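Local coordinates for protein tryptophan decarboxylase 1 (Oryza sativa subsp. japonica, PDB 6KHO) that uses pyridoxal 5'-phosphate to decarboxylate L-tryptophan to tryptamine and 5-hydroxy-L-tryptophan to serotonin, working as a homodimer, at residues Y301-A305 with N432-V436; K330-T334 with H404-V409. All coordinates share one frame; numbering follows the deposited sequence.

Interaction 1 (Y301-A305 with N432-V436); sequences YAGSA and NFALV
The methyl group of Ala302 sits over one face of the Phe433 ring, its CB 3.6 Å from the ring centroid and nearly on the ring normal: a CH-pi contact in which a small residue lets the turn of 301-305 come close to an aromatic face. Asn432 CB, from the preceding residue, lies against the opposite face, sandwiching the ring between Ala302 and its own neighbour. Ala305 CB adds a looser touch on Phe433 CD1 at 4.1 Å. Farther out, Tyr301 and Phe433 run past each other in opposite directions, and Tyr301 CE2 packs on Phe433 CB at 3.9 Å. Tyr301 CG stands trans to the backbone N (chi1 164°), which carries the phenol toward the chain leading into strand 435-440. At its far end Ala434 N donates a 3.3 Å, bent (138°) hydrogen bond to Tyr301 OH, reaching the ring at its edge, while Ala434 CB lies 3.3 Å from that oxygen. An alanine in place of Phe433 would keep the CB that Tyr301 touches but would probably open a gap over the methyls of Ala302 and Ala305. Apolar packing thus dominates, and the single long bond supplies a polar partner for the buried hydroxyl of a cofactor-pocket tyrosine.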
ATOM      1  N   TYR A 301      -7.361  14.839   6.080  1.00 30.54           N
ATOM      2  CA  TYR A 301      -7.365  15.096   7.517  1.00 30.80           C
ATOM      3  C   TYR A 301      -8.744  15.503   8.019  1.00 30.06           C
ATOM      4  O   TYR A 301      -9.332  14.833   8.871  1.00 29.72           O
ATOM      5  CB  TYR A 301      -6.343  16.196   7.837  1.00 30.95           C
ATOM      6  CG  TYR A 301      -6.494  16.830   9.206  1.00 32.96           C
ATOM      7  CD1 TYR A 301      -6.122  16.140  10.367  1.00 30.49           C
ATOM      8  CD2 TYR A 301      -6.978  18.123   9.333  1.00 32.38           C
ATOM      9  CE1 TYR A 301      -6.247  16.731  11.617  1.00 32.50           C
ATOM     10  CE2 TYR A 301      -7.114  18.716  10.568  1.00 31.74           C
ATOM     11  CZ  TYR A 301      -6.741  18.025  11.706  1.00 36.63           C
ATOM     12  OH  TYR A 301      -6.881  18.632  12.931  1.00 36.44           O
ATOM     13  N   ALA A 302      -9.276  16.600   7.491  1.00 29.64           N
ATOM     14  CA  ALA A 302     -10.477  17.194   8.056  1.00 30.00           C
ATOM     15  C   ALA A 302     -11.748  16.421   7.725  1.00 29.02           C
ATOM     16  O   ALA A 302     -12.776  16.678   8.349  1.00 29.15           O
ATOM     17  CB  ALA A 302     -10.609  18.638   7.585  1.00 33.14           C
ATOM     18  N   GLY A 303     -11.711  15.497   6.762  1.00 31.49           N
ATOM     19  CA  GLY A 303     -12.879  14.671   6.505  1.00 28.91           C
ATOM     20  C   GLY A 303     -13.429  14.002   7.752  1.00 30.97           C
ATOM     21  O   GLY A 303     -14.648  13.916   7.933  1.00 31.34           O
ATOM     22  N   SER A 304     -12.543  13.520   8.636  1.00 31.52           N
ATOM     23  CA  SER A 304     -13.004  12.849   9.852  1.00 31.39           C
ATOM     24  C   SER A 304     -13.856  13.760  10.725  1.00 32.10           C
ATOM     25  O   SER A 304     -14.785  13.282  11.389  1.00 31.79           O
ATOM     26  CB  SER A 304     -11.818  12.324  10.664  1.00 32.45           C
ATOM     27  OG  SER A 304     -11.122  11.322   9.958  1.00 29.40           O
ATOM     28  N   ALA A 305     -13.564  15.068  10.744  1.00 30.60           N
ATOM     29  CA  ALA A 305     -14.361  15.977  11.559  1.00 34.51           C
ATOM     30  C   ALA A 305     -15.785  16.117  11.036  1.00 34.22           C
ATOM     31  O   ALA A 305     -16.673  16.541  11.786  1.00 36.06           O
ATOM     32  CB  ALA A 305     -13.690  17.353  11.632  1.00 36.62           C
ATOM     33  N   ASN A 432      -9.898  26.301  11.802  1.00 38.85           N
ATOM     34  CA  ASN A 432     -11.096  25.553  11.427  1.00 38.00           C
ATOM     35  C   ASN A 432     -11.232  24.227  12.168  1.00 36.56           C
ATOM     36  O   ASN A 432     -12.358  23.789  12.442  1.00 38.56           O
ATOM     37  CB  ASN A 432     -11.101  25.278   9.920  1.00 37.07           C
ATOM     38  CG  ASN A 432     -11.285  26.538   9.101  1.00 39.51           C
ATOM     39  OD1 ASN A 432     -12.173  27.333   9.382  1.00 38.99           O
ATOM     40  ND2 ASN A 432     -10.432  26.729   8.092  1.00 38.96           N
ATOM     41  N   PHE A 433     -10.117  23.577  12.492  1.00 35.44           N
ATOM     42  CA  PHE A 433     -10.168  22.235  13.063  1.00 36.55           C
ATOM     43  C   PHE A 433      -9.282  22.154  14.299  1.00 36.05           C
ATOM     44  O   PHE A 433      -9.495  22.912  15.248  1.00 36.53           O
ATOM     45  CB  PHE A 433      -9.794  21.219  11.982  1.00 31.34           C
ATOM     46  CG  PHE A 433     -10.644  21.357  10.732  1.00 34.80           C
ATOM     47  CD1 PHE A 433     -11.973  20.953  10.738  1.00 34.45           C
ATOM     48  CD2 PHE A 433     -10.132  21.940   9.583  1.00 31.54           C
ATOM     49  CE1 PHE A 433     -12.766  21.100   9.604  1.00 35.45           C
ATOM     50  CE2 PHE A 433     -10.914  22.091   8.442  1.00 31.78           C
ATOM     51  CZ  PHE A 433     -12.235  21.672   8.452  1.00 34.28           C
ATOM     52  N   ALA A 434      -8.293  21.254  14.321  1.00 36.88           N
ATOM     53  CA  ALA A 434      -7.459  21.087  15.510  1.00 36.53           C
ATOM     54  C   ALA A 434      -6.023  21.546  15.280  1.00 36.87           C
ATOM     55  O   ALA A 434      -5.126  21.173  16.046  1.00 37.81           O
ATOM     56  CB  ALA A 434      -7.486  19.634  15.993  1.00 33.37           C
ATOM     57  N   LEU A 435      -5.788  22.348  14.245  1.00 34.43           N
ATOM     58  CA  LEU A 435      -4.474  22.900  13.950  1.00 34.58           C
ATOM     59  C   LEU A 435      -4.511  24.409  14.163  1.00 38.26           C
ATOM     60  O   LEU A 435      -5.413  25.093  13.660  1.00 36.10           O
ATOM     61  CB  LEU A 435      -4.044  22.576  12.517  1.00 34.35           C
ATOM     62  CG  LEU A 435      -2.849  23.342  11.931  1.00 37.81           C
ATOM     63  CD1 LEU A 435      -1.519  22.756  12.418  1.00 38.29           C
ATOM     64  CD2 LEU A 435      -2.913  23.353  10.411  1.00 36.46           C
ATOM     65  N   VAL A 436      -3.532  24.921  14.907  1.00 40.87           N
ATOM     66  CA  VAL A 436      -3.381  26.354  15.147  1.00 41.73           C
ATOM     67  C   VAL A 436      -2.081  26.805  14.496  1.00 40.50           C
ATOM     68  O   VAL A 436      -1.022  26.216  14.742  1.00 40.55           O
ATOM     69  CB  VAL A 436      -3.377  26.682  16.650  1.00 41.45           C
ATOM     70  CG1 VAL A 436      -3.044  28.152  16.865  1.00 42.06           C
ATOM     71  CG2 VAL A 436      -4.708  26.333  17.278  1.00 41.58           C
TER

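Interaction 2 (K330-T334 with H404-V409); sequences KWLMT and HIRSDV. With CA (calcium ion), chain F; PLP (pyridoxal-5'-phosphate), chain C.
Trp331 reaches the 404-409 part of helix 386-420 because its CG is trans to the backbone N (chi1 -156°), bringing the indole in among Ile405, His404, Asp408 and Val409 as a knob in a hole. Met333 stays extended until a bend at chi3 (-73°) lays its end over the His404 ring, with SD 4.1 Å and CE 3.6 Å from its centroid. Ile405 CD1 covers one indole face, 3.7 Å from the centroid of the five-membered ring, while Val409 CG2 meets the edge at CH2. Polar bonds then fix the rotation of the rings. Trp331 NE1 donates to the anti lone pair of Asp408 OD2 at 2.8 Å, with indole and carboxylate only 6° from coplanar. His404 NE2 gives a nearly straight 3.0 Å bond to Trp331 O, in its own ring plane but above the carbonyl plane. An aspartate suits its place because its two oxygens divide the work: OD2 accepts from the indole and a calcium-shell water, while OD1 binds the calcium ion at 2.4 Å, alongside five waters. Lys330 NZ is joined to PLP C4A at 1.4 Å. This is the cofactor-lysine segment of a fold type I decarboxylase, packed against its long helix.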
ATOM      1  N   LYS A 330      -5.465   9.425   9.627  1.00 27.63           N
ATOM      2  CA  LYS A 330      -5.110  10.711  10.212  1.00 28.63           C
ATOM      3  C   LYS A 330      -5.873  10.885  11.514  1.00 30.42           C
ATOM      4  O   LYS A 330      -5.330  10.627  12.589  1.00 32.72           O
ATOM      5  CB  LYS A 330      -5.418  11.863   9.250  1.00 32.48           C
ATOM      6  CG  LYS A 330      -4.586  11.818   8.000  1.00 36.69           C
ATOM      7  CD  LYS A 330      -3.464  12.804   8.050  1.00 41.91           C
ATOM      8  CE  LYS A 330      -3.217  13.356   6.667  1.00 38.59           C
ATOM      9  NZ  LYS A 330      -1.777  13.381   6.369  1.00 46.85           N
ATOM     10  N   TRP A 331      -7.153  11.247  11.423  1.00 28.51           N
ATOM     11  CA  TRP A 331      -7.912  11.725  12.574  1.00 28.37           C
ATOM     12  C   TRP A 331      -9.072  10.802  12.960  1.00 28.42           C
ATOM     13  O   TRP A 331     -10.031  11.255  13.591  1.00 29.79           O
ATOM     14  CB  TRP A 331      -8.428  13.140  12.267  1.00 29.97           C
ATOM     15  CG  TRP A 331      -8.723  14.015  13.459  1.00 31.53           C
ATOM     16  CD1 TRP A 331      -8.497  13.731  14.784  1.00 32.54           C
ATOM     17  CD2 TRP A 331      -9.307  15.322  13.423  1.00 31.07           C
ATOM     18  NE1 TRP A 331      -8.905  14.794  15.570  1.00 32.40           N
ATOM     19  CE2 TRP A 331      -9.412  15.775  14.756  1.00 32.98           C
ATOM     20  CE3 TRP A 331      -9.751  16.160  12.383  1.00 34.18           C
ATOM     21  CZ2 TRP A 331      -9.942  17.029  15.077  1.00 33.86           C
ATOM     22  CZ3 TRP A 331     -10.277  17.393  12.702  1.00 31.51           C
ATOM     23  CH2 TRP A 331     -10.368  17.819  14.036  1.00 34.40           C
ATOM     24  N   LEU A 332      -9.026   9.517  12.615  1.00 28.83           N
ATOM     25  CA  LEU A 332     -10.133   8.646  13.021  1.00 30.58           C
ATOM     26  C   LEU A 332      -9.630   7.364  13.692  1.00 30.01           C
ATOM     27  O   LEU A 332     -10.209   6.281  13.527  1.00 31.24           O
ATOM     28  CB  LEU A 332     -11.045   8.334  11.836  1.00 28.76           C
ATOM     29  CG  LEU A 332     -12.506   8.053  12.202  1.00 34.75           C
ATOM     30  CD1 LEU A 332     -13.157   9.310  12.769  1.00 31.89           C
ATOM     31  CD2 LEU A 332     -13.292   7.515  11.004  1.00 35.34           C
ATOM     32  N   MET A 333      -8.539   7.473  14.458  1.00 28.22           N
ATOM     33  CA  MET A 333      -8.088   6.436  15.404  1.00 30.72           C
ATOM     34  C   MET A 333      -7.837   5.081  14.752  1.00 29.50           C
ATOM     35  O   MET A 333      -7.970   4.041  15.403  1.00 27.84           O
ATOM     36  CB  MET A 333      -9.086   6.270  16.551  1.00 29.68           C
ATOM     37  CG  MET A 333      -9.002   7.398  17.573  1.00 36.77           C
ATOM     38  SD  MET A 333     -10.307   7.289  18.802  1.00 47.82           S
ATOM     39  CE  MET A 333     -11.685   7.784  17.830  1.00 36.92           C
ATOM     40  N   THR A 334      -7.461   5.075  13.479  1.00 27.37           N
ATOM     41  CA  THR A 334      -7.171   3.852  12.740  1.00 28.05           C
ATOM     42  C   THR A 334      -5.717   3.907  12.288  1.00 33.63           C
ATOM     43  O   THR A 334      -5.341   4.812  11.541  1.00 32.80           O
ATOM     44  CB  THR A 334      -8.105   3.724  11.533  1.00 29.71           C
ATOM     45  OG1 THR A 334      -9.480   3.747  11.961  1.00 30.62           O
ATOM     46  CG2 THR A 334      -7.840   2.440  10.790  1.00 28.48           C
ATOM     47  N   HIS A 404     -14.414  12.332  20.295  1.00 34.59           N
ATOM     48  CA  HIS A 404     -12.978  12.370  20.026  1.00 33.37           C
ATOM     49  C   HIS A 404     -12.611  13.553  19.125  1.00 33.84           C
ATOM     50  O   HIS A 404     -11.649  14.278  19.406  1.00 38.25           O
ATOM     51  CB  HIS A 404     -12.532  11.025  19.424  1.00 36.82           C
ATOM     52  CG  HIS A 404     -11.452  11.127  18.383  1.00 33.49           C
ATOM     53  ND1 HIS A 404     -10.131  11.368  18.699  1.00 36.19           N
ATOM     54  CD2 HIS A 404     -11.493  10.978  17.036  1.00 34.20           C
ATOM     55  CE1 HIS A 404      -9.409  11.385  17.593  1.00 37.76           C
ATOM     56  NE2 HIS A 404     -10.212  11.153  16.567  1.00 35.77           N
ATOM     57  N   ILE A 405     -13.373  13.783  18.051  1.00 32.71           N
ATOM     58  CA  ILE A 405     -13.154  14.980  17.231  1.00 34.35           C
ATOM     59  C   ILE A 405     -13.301  16.241  18.079  1.00 34.52           C
ATOM     60  O   ILE A 405     -12.438  17.128  18.061  1.00 33.67           O
ATOM     61  CB  ILE A 405     -14.125  15.014  16.033  1.00 30.37           C
ATOM     62  CG1 ILE A 405     -13.915  13.824  15.090  1.00 31.43           C
ATOM     63  CG2 ILE A 405     -14.021  16.363  15.285  1.00 34.17           C
ATOM     64  CD1 ILE A 405     -12.552  13.777  14.439  1.00 30.31           C
ATOM     65  N   ARG A 406     -14.403  16.339  18.828  1.00 34.89           N
ATOM     66  CA  ARG A 406     -14.743  17.584  19.519  1.00 37.12           C
ATOM     67  C   ARG A 406     -13.759  17.906  20.638  1.00 38.51           C
ATOM     68  O   ARG A 406     -13.444  19.079  20.877  1.00 36.97           O
ATOM     69  CB  ARG A 406     -16.168  17.497  20.066  1.00 34.70           C
ATOM     70  CG  ARG A 406     -17.209  17.424  18.962  1.00 35.71           C
ATOM     71  CD  ARG A 406     -18.597  17.058  19.467  1.00 36.12           C
ATOM     72  NE  ARG A 406     -19.602  17.290  18.433  1.00 40.38           N
ATOM     73  CZ  ARG A 406     -20.784  16.680  18.381  1.00 41.77           C
ATOM     74  NH1 ARG A 406     -21.124  15.794  19.309  1.00 36.09           N
ATOM     75  NH2 ARG A 406     -21.628  16.955  17.397  1.00 40.75           N
ATOM     76  N   SER A 407     -13.275  16.887  21.351  1.00 34.60           N
ATOM     77  CA  SER A 407     -12.320  17.144  22.420  1.00 37.45           C
ATOM     78  C   SER A 407     -10.971  17.586  21.865  1.00 38.43           C
ATOM     79  O   SER A 407     -10.289  18.405  22.493  1.00 37.55           O
ATOM     80  CB  SER A 407     -12.176  15.909  23.316  1.00 39.90           C
ATOM     81  OG  SER A 407     -11.742  14.781  22.576  1.00 40.93           O
ATOM     82  N   ASP A 408     -10.579  17.088  20.683  1.00 36.02           N
ATOM     83  CA  ASP A 408      -9.355  17.586  20.053  1.00 35.20           C
ATOM     84  C   ASP A 408      -9.510  19.040  19.640  1.00 35.12           C
ATOM     85  O   ASP A 408      -8.574  19.838  19.779  1.00 34.88           O
ATOM     86  CB  ASP A 408      -8.995  16.750  18.823  1.00 33.08           C
ATOM     87  CG  ASP A 408      -8.367  15.428  19.184  1.00 36.56           C
ATOM     88  OD1 ASP A 408      -8.060  15.238  20.372  1.00 33.67           O
ATOM     89  OD2 ASP A 408      -8.169  14.592  18.279  1.00 34.93           O
ATOM     90  N   VAL A 409     -10.669  19.382  19.083  1.00 36.45           N
ATOM     91  CA  VAL A 409     -10.913  20.753  18.654  1.00 39.55           C
ATOM     92  C   VAL A 409     -10.937  21.683  19.861  1.00 40.10           C
ATOM     93  O   VAL A 409     -10.397  22.796  19.819  1.00 42.50           O
ATOM     94  CB  VAL A 409     -12.220  20.823  17.840  1.00 37.22           C
ATOM     95  CG1 VAL A 409     -12.717  22.250  17.736  1.00 37.80           C
ATOM     96  CG2 VAL A 409     -12.007  20.210  16.448  1.00 34.06           C
TER
HETATM   97 CA    CA F 604      -7.588  13.350  21.705  1.00 38.63          CA
HETATM   98  N1  PLP C 601      -3.536  15.530   1.468  1.00 37.10           N
HETATM   99  C2  PLP C 601      -3.823  16.110   2.687  1.00 35.48           C
HETATM  100  C2A PLP C 601      -4.769  17.265   2.802  1.00 32.79           C
HETATM  101  C3  PLP C 601      -3.222  15.624   3.837  1.00 39.65           C
HETATM  102  O3  PLP C 601      -3.510  16.200   5.045  1.00 42.08           O
HETATM  103  C4  PLP C 601      -2.346  14.546   3.769  1.00 42.48           C
HETATM  104  C4A PLP C 601      -1.999  13.785   5.016  1.00 39.02           C
HETATM  105  C5  PLP C 601      -2.057  13.964   2.543  1.00 39.98           C
HETATM  106  C6  PLP C 601      -2.655  14.464   1.389  1.00 39.06           C
HETATM  107  C5A PLP C 601      -1.082  12.806   2.525  1.00 41.12           C
HETATM  108  O4P PLP C 601      -1.071  12.095   1.309  1.00 40.92           O
HETATM  109  P   PLP C 601      -0.587  10.544   1.252  1.00 42.61           P
HETATM  110  O1P PLP C 601       0.728  10.373   1.962  1.00 48.93           O
HETATM  111  O2P PLP C 601      -0.487  10.172  -0.206  1.00 41.05           O
HETATM  112  O3P PLP C 601      -1.582   9.629   1.944  1.00 35.88           O
HETATM  113  O   HOH W   1      -9.678  12.642  20.841  1.00 35.83           O
HETATM  114  O   HOH W   2      -8.976  14.055  23.280  1.00 42.04           O
HETATM  115  O   HOH W   3      -6.936  12.570  19.480  1.00 34.41           O
HETATM  116  O   HOH W   4      -5.290  13.694  22.057  1.00 37.49           O
HETATM  117  O   HOH W   5      -7.412  11.013  22.438  1.00 42.39           O

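The centres of interactions 1 and 2 lie about 8 Å apart, and the two meet directly: Tyr301 stacks on Trp331, and Ala305 CB comes within 3.6 Å of Trp331 CZ3. Along the chain the order is 301-305, 330-334, 404-409, 432-436, so the two segments of interaction 2 both fall between those of interaction 1. Both first segments follow neighbouring parallel strands of the seven-stranded mixed sheet, 294-298 and 323-326. Their partners belong to helix 386-420 and to the start of strand 435-440 in the four-stranded antiparallel sheet. Together the contacts join these segments, one with the cofactor lysine and one with a tyrosine of its pocket, to the long helix and the second sheet.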